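Local coordinates for protein yciF (Escherichia coli, PDB 2GS4), which is a homodimeric stress protein whose exact role is unsettled, but which has a ferritin-like helical fold and, as in rubrerythrin relatives, probably binds metal, at residues E38-A43 with A101-A106; H45-E50 with K144-K149. All coordinates share one frame; numbering follows the deposited sequence.

Overall arrangement
Helix 38-63 contributes 38-43 to interaction 1 with helix 95-126 and 45-50 to interaction 2 with helix 130-159. Their centres lie about 10 Å apart, on the same side of the chain's centre, and the segments alternate along the sequence: 38-43, 45-50, 101-106, 144-149. Helix 38-63 runs in the same direction as helix 95-126 but against helix 130-159, a mixture that fits a ferritin-like bundle in which a long connection joins two helical hairpins; it thereby ties together both helices of the second hairpin. Interaction 1 is wholly apolar and buried, whereas interaction 2 is partly buried, combines a CH-pi contact with polar groups and lies closer to the middle of the chain.

Interaction 1. Residues E38-A43 with A101-A106; sequences EKLSQA and ALIAAA
In Leu40 a chi1 of 177° sets CG opposite the amide nitrogen, while Ile103 keeps CG1 beside its N and anti to its carbonyl carbon (chi1 -63°). The first setting carries the leucine fork straight out from helix 38-63; the second swings the ethyl branch of the isoleucine, whose CB leaves the helix to one side, back toward that fork. CG1 is then met by both leucine methyls at nearly equal range: Leu40 CD2 to Ile103 CG1 is 3.8 Å, and Leu40 CD1 to the same Ile103 CG1 is 3.9 Å. The fork thus abuts the root of the ethyl branch, with the two side chains inclined to one another. A looser touch comes from Leu102, where Leu40 CD2 stands 4.3 Å from Leu102 CB, so the one leucine reaches both neighbouring residues of helix 95-126. No hydrogen bond crosses, and the contact is small, burying 116 Å² in all. The closest alpha carbons, Leu40 CA and Ile103 CA, are 8.1 Å apart. This side-by-side pairing of parallel helices is consistent with a ferritin-like bundle, in which the long connection 64-94 relates the two. Thr35, in the loop before helix 38-63, touches Leu40 and Leu102, and Ser41 OG is hydrogen-bonded to Ala32 O of helix 6-33. Ile103 packs on Leu153 and Ala154 of helix 130-159, and Leu102 on Val88 and Ile89 of helix 76-89.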
ATOM      1  N   GLU A  38      19.121 -21.940  -0.054  1.00 32.20           N
ATOM      2  CA  GLU A  38      18.110 -22.948  -0.360  1.00 34.91           C
ATOM      3  C   GLU A  38      16.878 -22.884   0.529  1.00 28.84           C
ATOM      4  O   GLU A  38      15.753 -23.038   0.049  1.00 29.07           O
ATOM      5  CB  GLU A  38      18.723 -24.347  -0.269  1.00 38.70           C
ATOM      6  CG  GLU A  38      17.731 -25.460  -0.526  1.00 37.53           C
ATOM      7  CD  GLU A  38      17.953 -26.148  -1.854  1.00 79.29           C
ATOM      8  OE1 GLU A  38      17.807 -25.492  -2.908  1.00 67.92           O
ATOM      9  OE2 GLU A  38      18.278 -27.352  -1.838  1.00 83.36           O
ATOM     10  N   LYS A  39      17.087 -22.671   1.828  1.00 26.17           N
ATOM     11  CA  LYS A  39      15.971 -22.593   2.757  1.00 28.70           C
ATOM     12  C   LYS A  39      15.095 -21.374   2.458  1.00 36.78           C
ATOM     13  O   LYS A  39      13.874 -21.444   2.589  1.00 27.76           O
ATOM     14  CB  LYS A  39      16.479 -22.568   4.211  1.00 34.02           C
ATOM     15  CG  LYS A  39      16.971 -23.935   4.703  1.00 40.60           C
ATOM     16  CD  LYS A  39      15.876 -24.990   4.515  1.00 52.91           C
ATOM     17  CE  LYS A  39      16.370 -26.411   4.769  1.00 75.31           C
ATOM     18  NZ  LYS A  39      16.589 -26.717   6.207  1.00 71.83           N
ATOM     19  N   LEU A  40      15.712 -20.265   2.053  1.00 27.81           N
ATOM     20  CA  LEU A  40      14.945 -19.062   1.734  1.00 27.01           C
ATOM     21  C   LEU A  40      14.226 -19.277   0.407  1.00 25.27           C
ATOM     22  O   LEU A  40      13.045 -18.953   0.270  1.00 24.27           O
ATOM     23  CB  LEU A  40      15.864 -17.833   1.635  1.00 25.04           C
ATOM     24  CG  LEU A  40      15.178 -16.520   1.231  1.00 32.14           C
ATOM     25  CD1 LEU A  40      13.995 -16.268   2.148  1.00 27.31           C
ATOM     26  CD2 LEU A  40      16.166 -15.357   1.307  1.00 26.55           C
ATOM     27  N   SER A  41      14.947 -19.823  -0.569  1.00 23.95           N
ATOM     28  CA  SER A  41      14.393 -20.098  -1.890  1.00 25.10           C
ATOM     29  C   SER A  41      13.120 -20.928  -1.747  1.00 26.62           C
ATOM     30  O   SER A  41      12.107 -20.646  -2.384  1.00 28.79           O
ATOM     31  CB  SER A  41      15.414 -20.866  -2.729  1.00 26.47           C
ATOM     32  OG  SER A  41      14.972 -21.054  -4.061  1.00 31.83           O
ATOM     33  N   GLN A  42      13.178 -21.944  -0.895  1.00 35.00           N
ATOM     34  CA  GLN A  42      12.030 -22.817  -0.672  1.00 36.75           C
ATOM     35  C   GLN A  42      10.862 -22.112  -0.004  1.00 31.07           C
ATOM     36  O   GLN A  42       9.702 -22.406  -0.302  1.00 29.06           O
ATOM     37  CB  GLN A  42      12.451 -24.024   0.154  1.00 28.73           C
ATOM     38  CG  GLN A  42      13.502 -24.854  -0.558  1.00 34.56           C
ATOM     39  CD  GLN A  42      13.956 -26.046   0.247  1.00 44.12           C
ATOM     40  OE1 GLN A  42      13.665 -26.164   1.441  1.00 45.05           O
ATOM     41  NE2 GLN A  42      14.682 -26.942  -0.404  1.00 38.38           N
ATOM     42  N   ALA A  43      11.159 -21.179   0.895  1.00 24.65           N
ATOM     43  CA  ALA A  43      10.094 -20.448   1.566  1.00 27.15           C
ATOM     44  C   ALA A  43       9.357 -19.583   0.545  1.00 24.16           C
ATOM     45  O   ALA A  43       8.141 -19.421   0.624  1.00 27.62           O
ATOM     46  CB  ALA A  43      10.666 -19.588   2.681  1.00 26.72           C
ATOM     47  N   ALA A 101      18.092  -8.353   3.085  1.00 19.44           N
ATOM     48  CA  ALA A 101      17.239  -7.427   2.357  1.00 20.75           C
ATOM     49  C   ALA A 101      16.059  -8.153   1.711  1.00 18.56           C
ATOM     50  O   ALA A 101      14.940  -7.657   1.733  1.00 19.79           O
ATOM     51  CB  ALA A 101      18.050  -6.699   1.294  1.00 19.53           C
ATOM     52  N   LEU A 102      16.305  -9.326   1.143  1.00 20.33           N
ATOM     53  CA  LEU A 102      15.225 -10.079   0.499  1.00 21.65           C
ATOM     54  C   LEU A 102      14.160 -10.480   1.514  1.00 20.23           C
ATOM     55  O   LEU A 102      12.964 -10.325   1.272  1.00 20.70           O
ATOM     56  CB  LEU A 102      15.785 -11.311  -0.223  1.00 23.84           C
ATOM     57  CG  LEU A 102      16.608 -10.950  -1.467  1.00 26.23           C
ATOM     58  CD1 LEU A 102      17.264 -12.197  -2.056  1.00 28.56           C
ATOM     59  CD2 LEU A 102      15.709 -10.286  -2.495  1.00 24.66           C
ATOM     60  N   ILE A 103      14.599 -10.961   2.672  1.00 21.38           N
ATOM     61  CA  ILE A 103      13.689 -11.358   3.733  1.00 20.56           C
ATOM     62  C   ILE A 103      12.929 -10.129   4.230  1.00 20.80           C
ATOM     63  O   ILE A 103      11.712 -10.167   4.395  1.00 20.29           O
ATOM     64  CB  ILE A 103      14.477 -12.008   4.879  1.00 21.67           C
ATOM     65  CG1 ILE A 103      15.149 -13.278   4.348  1.00 20.97           C
ATOM     66  CG2 ILE A 103      13.568 -12.298   6.063  1.00 21.75           C
ATOM     67  CD1 ILE A 103      15.893 -14.086   5.376  1.00 24.02           C
ATOM     68  N   ALA A 104      13.649  -9.031   4.436  1.00 21.48           N
ATOM     69  CA  ALA A 104      13.033  -7.792   4.898  1.00 18.83           C
ATOM     70  C   ALA A 104      12.013  -7.271   3.882  1.00 20.57           C
ATOM     71  O   ALA A 104      10.937  -6.812   4.261  1.00 23.91           O
ATOM     72  CB  ALA A 104      14.109  -6.736   5.164  1.00 19.36           C
ATOM     73  N   ALA A 105      12.350  -7.336   2.600  1.00 20.91           N
ATOM     74  CA  ALA A 105      11.428  -6.879   1.570  1.00 21.65           C
ATOM     75  C   ALA A 105      10.187  -7.761   1.605  1.00 21.31           C
ATOM     76  O   ALA A 105       9.067  -7.270   1.505  1.00 19.44           O
ATOM     77  CB  ALA A 105      12.093  -6.942   0.199  1.00 21.47           C
ATOM     78  N   ALA A 106      10.390  -9.066   1.756  1.00 20.11           N
ATOM     79  CA  ALA A 106       9.278 -10.010   1.811  1.00 22.31           C
ATOM     80  C   ALA A 106       8.399  -9.775   3.036  1.00 24.39           C
ATOM     81  O   ALA A 106       7.188 -10.002   2.988  1.00 27.38           O
ATOM     82  CB  ALA A 106       9.801 -11.450   1.803  1.00 24.47           C
TER

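Interaction 2. Residues H45-E50 with K144-K149; sequences HAHLEE and KATDIK
A CH-pi contact and a hydroxyl-carboxylate approach together join helix 38-63 to the antiparallel helix 130-159, through His47, Glu50 and Thr146, in a partly buried part of the bundle. Thr146 serves both through its two branches. Its methyl lies over the middle of one face of the His47 imidazole: Thr146 CG2 is 3.8 Å from the His47 ring centroid and only 5° off the ring normal, and the nearest ring atom, His47 CG, is also 3.8 Å from Thr146 CG2. With CG2 anti to the backbone N of Thr146 and OG1 beside that N (chi1 -67°), the hydroxyl comes within reach of both Glu50 OE1 and, one turn back, Glu142 O. Thr146 OG1 is 2.9 Å from Glu50 OE1, but which of the two acceptors takes the proton is not settled. Glu50 OE2, 3.5 Å from Thr146 OG1, makes too poor an angle to bond. The glutamate gets there with its chain extended beyond CG, running past the threonine in the opposite direction. The imidazole has a polar hold of its own, since His47 NE2 is hydrogen-bonded to Glu143 OE1. Glu143 OE1 and Glu50 OE1 also lie close together, a like-charge approach and not a bond. Glu110 of helix 95-126 touches the His47 side chain as well. Carboxylates and a histidine gathered from several helices inside a four-helix bundle recall the metal sites of ferritin-like and rubrerythrin proteins, consistent with a metal site nearby, though no metal ligand is established here.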
ATOM      1  N   HIS A  45       9.181 -20.290  -2.668  1.00 23.31           N
ATOM      2  CA  HIS A  45       8.471 -21.228  -3.529  1.00 27.75           C
ATOM      3  C   HIS A  45       7.235 -21.745  -2.807  1.00 26.93           C
ATOM      4  O   HIS A  45       6.177 -21.915  -3.416  1.00 34.15           O
ATOM      5  CB  HIS A  45       9.375 -22.397  -3.931  1.00 32.96           C
ATOM      6  CG  HIS A  45       8.748 -23.332  -4.918  1.00 40.85           C
ATOM      7  ND1 HIS A  45       8.343 -22.931  -6.174  1.00 57.11           N
ATOM      8  CD2 HIS A  45       8.446 -24.647  -4.831  1.00 50.08           C
ATOM      9  CE1 HIS A  45       7.817 -23.959  -6.816  1.00 61.10           C
ATOM     10  NE2 HIS A  45       7.868 -25.015  -6.021  1.00 41.36           N
ATOM     11  N   ALA A  46       7.359 -21.983  -1.506  1.00 24.49           N
ATOM     12  CA  ALA A  46       6.224 -22.459  -0.733  1.00 27.56           C
ATOM     13  C   ALA A  46       5.141 -21.381  -0.727  1.00 29.11           C
ATOM     14  O   ALA A  46       3.962 -21.684  -0.894  1.00 26.62           O
ATOM     15  CB  ALA A  46       6.649 -22.787   0.696  1.00 24.42           C
ATOM     16  N   HIS A  47       5.535 -20.122  -0.552  1.00 23.51           N
ATOM     17  CA  HIS A  47       4.545 -19.047  -0.520  1.00 26.43           C
ATOM     18  C   HIS A  47       3.917 -18.831  -1.894  1.00 26.67           C
ATOM     19  O   HIS A  47       2.764 -18.397  -1.994  1.00 29.95           O
ATOM     20  CB  HIS A  47       5.165 -17.738  -0.033  1.00 24.47           C
ATOM     21  CG  HIS A  47       4.150 -16.709   0.359  1.00 24.07           C
ATOM     22  ND1 HIS A  47       4.408 -15.358   0.320  1.00 26.12           N
ATOM     23  CD2 HIS A  47       2.875 -16.838   0.798  1.00 25.59           C
ATOM     24  CE1 HIS A  47       3.333 -14.695   0.718  1.00 25.75           C
ATOM     25  NE2 HIS A  47       2.391 -15.571   1.012  1.00 26.93           N
ATOM     26  N   LEU A  48       4.672 -19.133  -2.950  1.00 23.72           N
ATOM     27  CA  LEU A  48       4.176 -18.991  -4.312  1.00 22.08           C
ATOM     28  C   LEU A  48       2.993 -19.940  -4.496  1.00 25.93           C
ATOM     29  O   LEU A  48       1.989 -19.591  -5.121  1.00 22.86           O
ATOM     30  CB  LEU A  48       5.270 -19.341  -5.322  1.00 25.20           C
ATOM     31  CG  LEU A  48       4.791 -19.609  -6.753  1.00 30.73           C
ATOM     32  CD1 LEU A  48       3.893 -18.473  -7.207  1.00 32.18           C
ATOM     33  CD2 LEU A  48       5.979 -19.770  -7.693  1.00 31.09           C
ATOM     34  N   GLU A  49       3.124 -21.144  -3.953  1.00 25.48           N
ATOM     35  CA  GLU A  49       2.053 -22.123  -4.060  1.00 24.14           C
ATOM     36  C   GLU A  49       0.868 -21.709  -3.203  1.00 22.98           C
ATOM     37  O   GLU A  49      -0.267 -21.702  -3.673  1.00 21.31           O
ATOM     38  CB  GLU A  49       2.567 -23.499  -3.655  1.00 23.12           C
ATOM     39  CG  GLU A  49       3.658 -23.996  -4.580  1.00 23.71           C
ATOM     40  CD  GLU A  49       3.245 -23.900  -6.035  1.00 33.86           C
ATOM     41  OE1 GLU A  49       4.131 -23.724  -6.897  1.00 44.41           O
ATOM     42  OE2 GLU A  49       2.029 -24.001  -6.317  1.00 44.61           O
ATOM     43  N   GLU A  50       1.136 -21.332  -1.954  1.00 23.08           N
ATOM     44  CA  GLU A  50       0.087 -20.887  -1.043  1.00 28.27           C
ATOM     45  C   GLU A  50      -0.666 -19.680  -1.632  1.00 28.03           C
ATOM     46  O   GLU A  50      -1.871 -19.560  -1.443  1.00 29.43           O
ATOM     47  CB  GLU A  50       0.712 -20.562   0.334  1.00 33.53           C
ATOM     48  CG  GLU A  50      -0.130 -19.726   1.299  1.00 43.16           C
ATOM     49  CD  GLU A  50       0.594 -19.453   2.620  1.00 36.93           C
ATOM     50  OE1 GLU A  50       0.573 -18.296   3.093  1.00 47.78           O
ATOM     51  OE2 GLU A  50       1.184 -20.400   3.191  1.00 45.39           O
ATOM     52  N   LYS A 144       0.166 -14.753   8.304  1.00 22.87           N
ATOM     53  CA  LYS A 144       0.825 -14.539   9.584  1.00 28.49           C
ATOM     54  C   LYS A 144       1.869 -15.641   9.785  1.00 32.83           C
ATOM     55  O   LYS A 144       2.994 -15.366  10.199  1.00 27.95           O
ATOM     56  CB  LYS A 144      -0.198 -14.530  10.726  1.00 31.33           C
ATOM     57  CG  LYS A 144      -0.970 -13.202  10.852  1.00 33.36           C
ATOM     58  CD  LYS A 144      -1.971 -13.227  12.013  1.00 42.49           C
ATOM     59  CE  LYS A 144      -2.751 -11.917  12.108  1.00 52.78           C
ATOM     60  NZ  LYS A 144      -3.810 -11.979  13.160  1.00 62.91           N
ATOM     61  N   ALA A 145       1.514 -16.883   9.462  1.00 26.61           N
ATOM     62  CA  ALA A 145       2.468 -17.978   9.612  1.00 29.49           C
ATOM     63  C   ALA A 145       3.623 -17.802   8.629  1.00 26.12           C
ATOM     64  O   ALA A 145       4.777 -18.106   8.947  1.00 24.21           O
ATOM     65  CB  ALA A 145       1.788 -19.323   9.387  1.00 29.08           C
ATOM     66  N   THR A 146       3.317 -17.315   7.432  1.00 24.86           N
ATOM     67  CA  THR A 146       4.361 -17.099   6.441  1.00 26.63           C
ATOM     68  C   THR A 146       5.309 -16.028   6.983  1.00 26.33           C
ATOM     69  O   THR A 146       6.523 -16.145   6.866  1.00 24.27           O
ATOM     70  CB  THR A 146       3.760 -16.669   5.076  1.00 29.40           C
ATOM     71  OG1 THR A 146       3.012 -17.761   4.523  1.00 35.12           O
ATOM     72  CG2 THR A 146       4.848 -16.259   4.096  1.00 22.02           C
ATOM     73  N   ASP A 147       4.752 -15.000   7.618  1.00 25.82           N
ATOM     74  CA  ASP A 147       5.578 -13.944   8.176  1.00 25.13           C
ATOM     75  C   ASP A 147       6.472 -14.482   9.304  1.00 30.55           C
ATOM     76  O   ASP A 147       7.651 -14.141   9.367  1.00 28.01           O
ATOM     77  CB  ASP A 147       4.710 -12.788   8.680  1.00 24.18           C
ATOM     78  CG  ASP A 147       5.443 -11.456   8.652  1.00 34.00           C
ATOM     79  OD1 ASP A 147       6.460 -11.353   7.927  1.00 29.49           O
ATOM     80  OD2 ASP A 147       5.002 -10.510   9.336  1.00 36.33           O
ATOM     81  N   ILE A 148       5.929 -15.327  10.180  1.00 24.39           N
ATOM     82  CA  ILE A 148       6.722 -15.883  11.277  1.00 28.45           C
ATOM     83  C   ILE A 148       7.881 -16.711  10.725  1.00 28.28           C
ATOM     84  O   ILE A 148       8.981 -16.693  11.277  1.00 27.29           O
ATOM     85  CB  ILE A 148       5.852 -16.752  12.223  1.00 33.31           C
ATOM     86  CG1 ILE A 148       4.978 -15.837  13.090  1.00 31.86           C
ATOM     87  CG2 ILE A 148       6.751 -17.627  13.118  1.00 29.23           C
ATOM     88  CD1 ILE A 148       3.733 -16.493  13.650  1.00 32.43           C
ATOM     89  N   LYS A 149       7.635 -17.434   9.637  1.00 26.46           N
ATOM     90  CA  LYS A 149       8.684 -18.240   9.029  1.00 29.09           C
ATOM     91  C   LYS A 149       9.771 -17.310   8.478  1.00 29.29           C
ATOM     92  O   LYS A 149      10.956 -17.613   8.581  1.00 32.39           O
ATOM     93  CB  LYS A 149       8.091 -19.119   7.922  1.00 30.96           C
ATOM     94  CG  LYS A 149       9.122 -19.858   7.064  1.00 42.58           C
ATOM     95  CD  LYS A 149      10.209 -20.538   7.891  1.00 46.88           C
ATOM     96  CE  LYS A 149       9.707 -21.775   8.619  1.00 68.50           C
ATOM     97  NZ  LYS A 149       8.533 -21.488   9.483  1.00 77.51           N
TER